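Local coordinates for protein alcohol oxidase (Myceliophthora thermophila, PDB 6F74) that binds FAD and probably works as an oxygen-dependent oxidase of the VAO-type flavoprotein family, at residues 55-60 and 126-131; 130-135 and 171-176; 341-346 and 389-394. All coordinates share one frame; numbering follows the deposited sequence.

In the fold
From the N terminus, contact 1 comes first. It pairs strand 57-59 with strand 128-131 and closes a 65-residue excursion that holds helices but no strand. Contact 2 opens where contact 1 ends, sharing Val130 and Asn131. It closes a shorter excursion through helix 135-147 and strand 152-155, bringing strand 171-174 beside 128-131. Contacts 1 and 2 are thus neighbouring seams of one four-stranded sheet in the FAD-binding part. Contact 3 follows in series, on the opposite side of the chain's centre and about 46 Å from contact 2 between centres. It joins helices 328-346 and 382-396, closing a 42-residue excursion that contains the antiparallel neighbours 349-356 and 370-378. None of the three nests in or crosses another.

Contact 1 (55-60 and 126-131); sequences GKLIKT and PYYAVN. With NAG (2-acetamido-2-deoxy-beta-D-glucopyranose), chain J.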
# COMPACT_ATOMS: atom_id res chain seq x y z
N GLY A 55 -9.75 -28.90 -7.81
CA GLY A 55 -8.91 -28.30 -6.76
C GLY A 55 -8.64 -26.79 -6.90
O GLY A 55 -8.38 -26.13 -5.89
N LYS A 56 -8.73 -26.25 -8.11
CA LYS A 56 -8.49 -24.81 -8.32
C LYS A 56 -9.59 -23.91 -7.76
O LYS A 56 -9.30 -22.80 -7.34
CB LYS A 56 -8.24 -24.51 -9.80
CG LYS A 56 -6.92 -25.08 -10.29
CD LYS A 56 -6.80 -24.92 -11.79
CE LYS A 56 -5.58 -25.63 -12.38
NZ LYS A 56 -4.49 -24.69 -12.53
N LEU A 57 -10.83 -24.37 -7.74
CA LEU A 57 -11.93 -23.59 -7.17
C LEU A 57 -11.99 -23.87 -5.67
O LEU A 57 -12.19 -24.98 -5.26
CB LEU A 57 -13.27 -23.95 -7.81
CG LEU A 57 -14.52 -23.21 -7.29
CD1 LEU A 57 -14.49 -21.73 -7.61
CD2 LEU A 57 -15.80 -23.89 -7.76
N ILE A 58 -11.83 -22.83 -4.86
CA ILE A 58 -11.86 -22.97 -3.41
C ILE A 58 -13.10 -22.26 -2.88
O ILE A 58 -13.31 -21.10 -3.20
CB ILE A 58 -10.60 -22.38 -2.80
CG1 ILE A 58 -9.37 -23.17 -3.27
CG2 ILE A 58 -10.68 -22.37 -1.27
CD1 ILE A 58 -8.04 -22.44 -3.07
N LYS A 59 -13.91 -22.97 -2.10
CA LYS A 59 -14.98 -22.36 -1.34
C LYS A 59 -14.30 -21.76 -0.13
O LYS A 59 -13.64 -22.47 0.62
CB LYS A 59 -16.03 -23.35 -0.90
CG LYS A 59 -17.15 -22.67 -0.11
CD LYS A 59 -18.21 -23.66 0.33
CE LYS A 59 -19.48 -22.96 0.80
NZ LYS A 59 -19.19 -21.74 1.61
N THR A 60 -14.41 -20.45 0.03
CA THR A 60 -13.62 -19.80 1.03
C THR A 60 -14.20 -20.08 2.40
O THR A 60 -15.40 -20.43 2.54
CB THR A 60 -13.49 -18.29 0.78
OG1 THR A 60 -14.75 -17.63 0.92
CG2 THR A 60 -12.86 -18.05 -0.62
N PRO A 126 -14.57 -12.42 -0.27
CA PRO A 126 -15.09 -13.29 -1.32
C PRO A 126 -15.51 -14.67 -0.84
O PRO A 126 -14.87 -15.26 0.04
CB PRO A 126 -13.90 -13.43 -2.29
CG PRO A 126 -13.12 -12.20 -2.08
CD PRO A 126 -13.24 -11.88 -0.62
N TYR A 127 -16.57 -15.17 -1.46
CA TYR A 127 -17.21 -16.44 -1.11
C TYR A 127 -16.56 -17.63 -1.84
O TYR A 127 -16.49 -18.74 -1.31
CB TYR A 127 -18.70 -16.30 -1.41
CG TYR A 127 -19.61 -17.40 -0.91
CD1 TYR A 127 -20.13 -17.39 0.40
CD2 TYR A 127 -19.99 -18.43 -1.76
CE1 TYR A 127 -20.99 -18.37 0.83
CE2 TYR A 127 -20.83 -19.44 -1.32
CZ TYR A 127 -21.35 -19.39 -0.04
OH TYR A 127 -22.18 -20.42 0.32
N TYR A 128 -16.10 -17.41 -3.06
CA TYR A 128 -15.28 -18.40 -3.77
C TYR A 128 -14.02 -17.74 -4.25
O TYR A 128 -14.02 -16.54 -4.52
CB TYR A 128 -16.02 -18.97 -5.00
CG TYR A 128 -17.04 -20.05 -4.71
CD1 TYR A 128 -16.65 -21.36 -4.46
CD2 TYR A 128 -18.39 -19.76 -4.72
CE1 TYR A 128 -17.60 -22.36 -4.24
CE2 TYR A 128 -19.34 -20.72 -4.49
CZ TYR A 128 -18.95 -22.04 -4.24
OH TYR A 128 -19.92 -22.99 -3.99
N ALA A 129 -12.96 -18.51 -4.37
CA ALA A 129 -11.74 -18.07 -5.04
C ALA A 129 -11.29 -19.11 -6.04
O ALA A 129 -11.46 -20.30 -5.81
CB ALA A 129 -10.64 -17.83 -4.02
N VAL A 130 -10.74 -18.67 -7.17
CA VAL A 130 -10.04 -19.55 -8.11
C VAL A 130 -8.54 -19.36 -7.91
O VAL A 130 -8.02 -18.26 -8.07
CB VAL A 130 -10.45 -19.23 -9.55
CG1 VAL A 130 -9.61 -20.02 -10.55
CG2 VAL A 130 -11.93 -19.54 -9.75
N ASN A 131 -7.86 -20.43 -7.51
CA ASN A 131 -6.41 -20.44 -7.39
C ASN A 131 -5.84 -20.52 -8.81
O ASN A 131 -5.54 -21.61 -9.32
CB ASN A 131 -5.96 -21.63 -6.51
CG ASN A 131 -4.46 -21.77 -6.44
OD1 ASN A 131 -3.74 -20.86 -6.79
ND2 ASN A 131 -3.99 -22.94 -5.98
C1 NAG J . -2.62 -23.35 -5.84
C2 NAG J . -2.39 -24.33 -4.71
C3 NAG J . -0.90 -24.64 -4.62
C4 NAG J . -0.42 -25.33 -5.89
C5 NAG J . -0.72 -24.39 -7.04
C6 NAG J . -0.41 -25.12 -8.36
C7 NAG J . -3.93 -24.05 -2.80
C8 NAG J . -4.13 -23.33 -1.51
N2 NAG J . -2.80 -23.75 -3.44
O3 NAG J . -0.62 -25.42 -3.46
O4 NAG J . 0.99 -25.65 -5.79
O5 NAG J . -2.09 -23.94 -7.05
O6 NAG J . -0.80 -24.29 -9.45
O7 NAG J . -4.75 -24.84 -3.24
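Ile58 and Ala129 form a hydrogen-bonded pair of two antiparallel strands. Ile58 N donates to Ala129 O at 2.7 Å, and Ala129 N returns a bond to Ile58 O at 2.9 Å. Asn131 N to Lys56 O, 2.8 Å, extends the pairing at one end. At the other end Thr60 bonds twice. Its backbone N donates to Tyr127 O at 3.0 Å. Its OG1 donates in plane to a lone pair of Pro126 O at 2.5 Å. The chi1 of 66° sets OG1 between the backbone N and the carbonyl carbon, facing that oxygen. An alanine here would probably leave Pro126 O without its hydroxyl partner and open a gap beside the CB of Ala129, where CG2 now packs.

On the sheet face of Leu57 and Lys59, Leu57 CD1 touches Tyr128 CD1 at 3.8 Å and also meets Val130 CG2. Lys59 NZ makes an off-centre cation-pi contact with the Tyr127 ring, 4.1 Å from its centroid and nearer the hydroxyl end.

Further out, Asn131 ND2 is covalently linked to the N-glycan sugar. Lys56 NZ forms a salt bridge with Asp137. Helix 42-52 lies against the Leu57 face: Trp45 stacks on Tyr128, and Phe48 and Leu52 touch Val130. The contact adds strand 57-59 as an antiparallel outermost strand to the mixed sheet of the FAD-binding part, with strand 171-174 beyond 128-131.

Contact 2 (130-135 and 171-176); sequences VNASTR and LELWLH. With NAG (2-acetamido-2-deoxy-beta-D-glucopyranose), chain J.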
# COMPACT_ATOMS: atom_id res chain seq x y z
N VAL A 130 -10.74 -18.67 -7.17
CA VAL A 130 -10.04 -19.55 -8.11
C VAL A 130 -8.54 -19.36 -7.91
O VAL A 130 -8.02 -18.26 -8.07
CB VAL A 130 -10.45 -19.23 -9.55
CG1 VAL A 130 -9.61 -20.02 -10.55
CG2 VAL A 130 -11.93 -19.54 -9.75
N ASN A 131 -7.86 -20.43 -7.51
CA ASN A 131 -6.41 -20.44 -7.39
C ASN A 131 -5.84 -20.52 -8.81
O ASN A 131 -5.54 -21.61 -9.32
CB ASN A 131 -5.96 -21.63 -6.51
CG ASN A 131 -4.46 -21.77 -6.44
OD1 ASN A 131 -3.74 -20.86 -6.79
ND2 ASN A 131 -3.99 -22.94 -5.98
N ALA A 132 -5.73 -19.35 -9.46
CA ALA A 132 -5.39 -19.27 -10.88
C ALA A 132 -3.89 -19.29 -11.06
O ALA A 132 -3.20 -18.45 -10.49
CB ALA A 132 -5.96 -17.98 -11.47
N SER A 133 -3.40 -20.26 -11.82
CA SER A 133 -1.95 -20.37 -12.15
C SER A 133 -1.62 -20.35 -13.65
O SER A 133 -0.46 -20.39 -14.00
CB SER A 133 -1.35 -21.64 -11.49
OG SER A 133 -2.07 -22.79 -11.88
N THR A 134 -2.62 -20.26 -14.52
CA THR A 134 -2.41 -20.15 -15.97
C THR A 134 -3.31 -19.04 -16.49
O THR A 134 -4.26 -18.65 -15.83
CB THR A 134 -2.79 -21.44 -16.70
OG1 THR A 134 -4.22 -21.67 -16.62
CG2 THR A 134 -2.02 -22.64 -16.16
N ARG A 135 -3.02 -18.56 -17.69
CA ARG A 135 -3.92 -17.64 -18.38
C ARG A 135 -5.31 -18.23 -18.64
O ARG A 135 -6.29 -17.49 -18.69
CB ARG A 135 -3.33 -17.21 -19.73
CG ARG A 135 -2.15 -16.29 -19.61
CD ARG A 135 -1.60 -15.88 -20.97
NE ARG A 135 -0.53 -14.89 -20.79
CZ ARG A 135 -0.08 -14.02 -21.70
NH1 ARG A 135 -0.56 -14.01 -22.94
NH2 ARG A 135 0.88 -13.17 -21.36
N LEU A 171 -16.60 -13.53 -6.39
CA LEU A 171 -15.74 -14.60 -6.90
C LEU A 171 -14.35 -14.00 -7.00
O LEU A 171 -14.13 -13.06 -7.77
CB LEU A 171 -16.24 -15.09 -8.25
CG LEU A 171 -15.37 -16.08 -9.02
CD1 LEU A 171 -15.01 -17.33 -8.19
CD2 LEU A 171 -16.08 -16.50 -10.29
N GLU A 172 -13.41 -14.52 -6.21
CA GLU A 172 -12.06 -13.99 -6.22
C GLU A 172 -11.18 -14.63 -7.31
O GLU A 172 -11.04 -15.83 -7.38
CB GLU A 172 -11.40 -14.17 -4.86
CG GLU A 172 -10.04 -13.51 -4.74
CD GLU A 172 -9.38 -13.75 -3.41
OE1 GLU A 172 -8.84 -14.84 -3.24
OE2 GLU A 172 -9.37 -12.84 -2.55
N LEU A 173 -10.60 -13.79 -8.16
CA LEU A 173 -9.49 -14.18 -9.00
C LEU A 173 -8.24 -14.03 -8.17
O LEU A 173 -7.72 -12.91 -8.02
CB LEU A 173 -9.43 -13.30 -10.24
CG LEU A 173 -8.24 -13.57 -11.17
CD1 LEU A 173 -8.30 -14.97 -11.77
CD2 LEU A 173 -8.24 -12.51 -12.24
N TRP A 174 -7.77 -15.15 -7.62
CA TRP A 174 -6.54 -15.17 -6.80
C TRP A 174 -5.31 -15.47 -7.67
O TRP A 174 -5.18 -16.56 -8.23
CB TRP A 174 -6.70 -16.22 -5.71
CG TRP A 174 -5.68 -16.20 -4.62
CD1 TRP A 174 -5.00 -15.10 -4.11
CD2 TRP A 174 -5.23 -17.32 -3.86
NE1 TRP A 174 -4.16 -15.49 -3.10
CE2 TRP A 174 -4.28 -16.85 -2.92
CE3 TRP A 174 -5.55 -18.67 -3.88
CZ2 TRP A 174 -3.65 -17.69 -2.00
CZ3 TRP A 174 -4.91 -19.52 -2.97
CH2 TRP A 174 -3.97 -19.02 -2.04
N LEU A 175 -4.41 -14.49 -7.78
CA LEU A 175 -3.27 -14.57 -8.70
C LEU A 175 -1.97 -15.02 -8.06
O LEU A 175 -0.94 -15.06 -8.71
CB LEU A 175 -3.10 -13.22 -9.38
CG LEU A 175 -4.32 -12.82 -10.24
CD1 LEU A 175 -4.15 -11.38 -10.71
CD2 LEU A 175 -4.51 -13.76 -11.43
N HIS A 176 -2.02 -15.43 -6.79
CA HIS A 176 -0.80 -15.69 -6.00
C HIS A 176 0.08 -16.80 -6.60
O HIS A 176 1.29 -16.75 -6.47
CB HIS A 176 -1.20 -15.99 -4.56
CG HIS A 176 -0.06 -16.19 -3.63
ND1 HIS A 176 0.15 -17.38 -2.97
CD2 HIS A 176 0.91 -15.35 -3.21
CE1 HIS A 176 1.22 -17.27 -2.21
NE2 HIS A 176 1.68 -16.04 -2.31
C1 NAG J . -2.62 -23.35 -5.84
C2 NAG J . -2.39 -24.33 -4.71
C3 NAG J . -0.90 -24.64 -4.62
C4 NAG J . -0.42 -25.33 -5.89
C5 NAG J . -0.72 -24.39 -7.04
C6 NAG J . -0.41 -25.12 -8.36
C7 NAG J . -3.93 -24.05 -2.80
C8 NAG J . -4.13 -23.33 -1.51
N2 NAG J . -2.80 -23.75 -3.44
O3 NAG J . -0.62 -25.42 -3.46
O4 NAG J . 0.99 -25.65 -5.79
O5 NAG J . -2.09 -23.94 -7.05
O6 NAG J . -0.80 -24.29 -9.45
O7 NAG J . -4.75 -24.84 -3.24
O HOH W 1 -1.98 -19.56 -4.36
O HOH W 2 -3.40 -18.33 -7.00
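Val130 and Asn131 pair with Leu173 and Trp174 as parallel neighbours in the mixed sheet of the FAD-binding part. The chain reaches this pairing through a beta-alpha-beta crossover, in which helix 135-147 leads from strand 128-131 to the parallel strand 152-155. Strand 171-174 then fits between the two.

Three backbone bonds hold the seam. Val130 N donates to Glu172 O at 2.9 Å. Trp174 N reaches Val130 O at a longer 3.2 Å. Ala132 N donates to Trp174 O at 3.1 Å. Ala132 N also makes a weak bond back to Val130 O, so Asn131 is the centre of an inverse gamma turn that ends the strand.

The glycosylated Asn131 lies over the Trp174 side of the sheet. Its CB is 4.0 Å from Trp174 CE3. The chi1 of 175° sets CG anti to the backbone N, where it comes near Trp174 CZ3. The acetyl methyl C8 of the sugar comes in at the edge of the indole, near its plane. His176 CB lies over one indole face, offset toward the rim. One water bridges the strands, donating to Asn131 OD1 at 2.6 Å and to Trp174 O at 2.8 Å. Trp174 O thus accepts two bonds.

On the other face the contacts are apolar. Leu173 CD1 meets Ala132 CB at 3.8 Å, and Leu171 CD1 meets Val130 CG2 at 4.1 Å. Helix 135-147 packs here, with Thr141 on Val130, Phe144 on Leu171 and Ile138 on Leu175. Leu175 also touches FAD, Thr154 of strand 152-155, and Ile296 of strand 296-306.

Contact 3 (341-346 and 389-394); sequences LPALSN and VAPLMN
Leu344 carries most of this contact, packing against Val389, Pro391 and Leu392 between two nearly antiparallel helices. The helix segments make an angle of 154°, and their axes come within 8.4 Å. Helices 328-346 and 382-396 belong to a beta-alpha-beta-beta-alpha-beta unit. Its four strands lie in the order 4-1-3-2 across part of a large antiparallel sheet. That topology is the ferredoxin-like arrangement.

The contacts between side chains are all apolar. The Leu344 and Leu392 side chains cross at about a right angle. Their CD2 methyls touch at 3.9 Å, and Leu344 CD2 is also 3.9 Å from Leu392 CB. Leu344 CD2 also reaches Val389 CG1. The other methyl, Leu344 CD1, lies 4.0 Å from Pro391 CB. Toward the more exposed margin, Ala343 CB meets Pro391 CB at 4.3 Å.

No hydrogen bond links the two segments. Backbone bonds run within each helix, such as Ser345 N to Leu341 O at 2.7 Å and Met393 N to Val389 O at 3.1 Å. Each helix has a proline in this region, Pro342 and Pro391. A proline has no backbone N-H to give to the turn before, and both helices are kinked here.

Both helices rest on the sheet. Leu341 touches Val470 of strand 467-472, while Leu392 touches Leu316 of strand 311-320. Gln340 and Leu337, about one and two turns before Leu344, continue the packing on Leu392.

The closest approach between the segments runs from side chain to backbone. Leu344 CD1 lies 3.8 Å from the backbone N of Leu392.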
# COMPACT_ATOMS: atom_id res chain seq x y z
N LEU A 341 12.86 18.85 6.28
CA LEU A 341 12.82 17.71 5.38
C LEU A 341 13.09 18.05 3.93
O LEU A 341 13.78 17.29 3.24
CB LEU A 341 11.50 16.90 5.53
CG LEU A 341 11.32 16.19 6.88
CD1 LEU A 341 10.06 15.34 6.84
CD2 LEU A 341 12.54 15.37 7.30
N PRO A 342 12.56 19.20 3.44
CA PRO A 342 12.80 19.49 2.03
C PRO A 342 14.28 19.71 1.71
O PRO A 342 14.74 19.24 0.67
CB PRO A 342 11.95 20.74 1.77
CG PRO A 342 10.86 20.65 2.78
CD PRO A 342 11.50 20.07 4.00
N ALA A 343 14.99 20.41 2.59
CA ALA A 343 16.43 20.57 2.43
C ALA A 343 17.13 19.21 2.40
O ALA A 343 17.96 18.94 1.53
CB ALA A 343 17.00 21.43 3.57
N LEU A 344 16.77 18.36 3.34
CA LEU A 344 17.28 17.00 3.36
C LEU A 344 16.98 16.25 2.06
O LEU A 344 17.89 15.65 1.46
CB LEU A 344 16.76 16.24 4.58
CG LEU A 344 17.71 16.30 5.76
CD1 LEU A 344 18.03 17.72 6.21
CD2 LEU A 344 17.14 15.47 6.91
N SER A 345 15.74 16.34 1.59
CA SER A 345 15.38 15.74 0.34
C SER A 345 16.22 16.27 -0.82
O SER A 345 16.70 15.48 -1.64
CB SER A 345 13.90 15.94 0.04
OG SER A 345 13.54 15.22 -1.12
N ASN A 346 16.38 17.59 -0.90
CA ASN A 346 17.26 18.20 -1.89
C ASN A 346 18.72 17.72 -1.85
O ASN A 346 19.41 17.71 -2.86
CB ASN A 346 17.25 19.72 -1.75
CG ASN A 346 18.02 20.40 -2.84
OD1 ASN A 346 18.09 19.86 -3.95
ND2 ASN A 346 18.65 21.58 -2.55
N VAL A 389 22.55 15.64 6.14
CA VAL A 389 21.59 15.76 7.26
C VAL A 389 21.93 16.92 8.20
O VAL A 389 21.24 17.13 9.18
CB VAL A 389 21.43 14.44 8.08
CG1 VAL A 389 20.87 13.34 7.21
CG2 VAL A 389 22.73 13.99 8.77
N ALA A 390 22.99 17.66 7.88
CA ALA A 390 23.43 18.76 8.71
C ALA A 390 22.33 19.78 8.94
O ALA A 390 22.16 20.19 10.08
CB ALA A 390 24.69 19.41 8.15
N PRO A 391 21.57 20.18 7.89
CA PRO A 391 20.53 21.18 8.17
C PRO A 391 19.59 20.76 9.31
O PRO A 391 19.22 21.61 10.13
CB PRO A 391 19.79 21.28 6.83
CG PRO A 391 20.80 20.88 5.81
CD PRO A 391 21.51 19.75 6.49
N LEU A 392 19.28 19.47 9.39
CA LEU A 392 18.49 18.92 10.51
C LEU A 392 19.24 18.87 11.84
O LEU A 392 18.69 19.32 12.84
CB LEU A 392 17.96 17.51 10.19
CG LEU A 392 17.10 16.87 11.30
CD1 LEU A 392 15.93 17.71 11.75
CD2 LEU A 392 16.64 15.51 10.81
N MET A 393 20.44 18.33 11.88
CA MET A 393 21.20 18.26 13.17
C MET A 393 21.54 19.62 13.74
O MET A 393 21.46 19.83 14.96
CB MET A 393 22.45 17.39 13.03
CG MET A 393 22.17 15.99 12.49
SD MET A 393 20.96 15.05 13.46
CE MET A 393 19.44 15.38 12.70
N ASN A 394 21.84 20.56 12.85
CA ASN A 394 22.07 21.93 13.25
C ASN A 394 20.81 22.53 13.86
O ASN A 394 20.91 23.23 14.88
CB ASN A 394 22.53 22.79 12.07
CG ASN A 394 23.91 22.39 11.53
OD1 ASN A 394 24.70 21.71 12.20
ND2 ASN A 394 24.22 22.86 10.34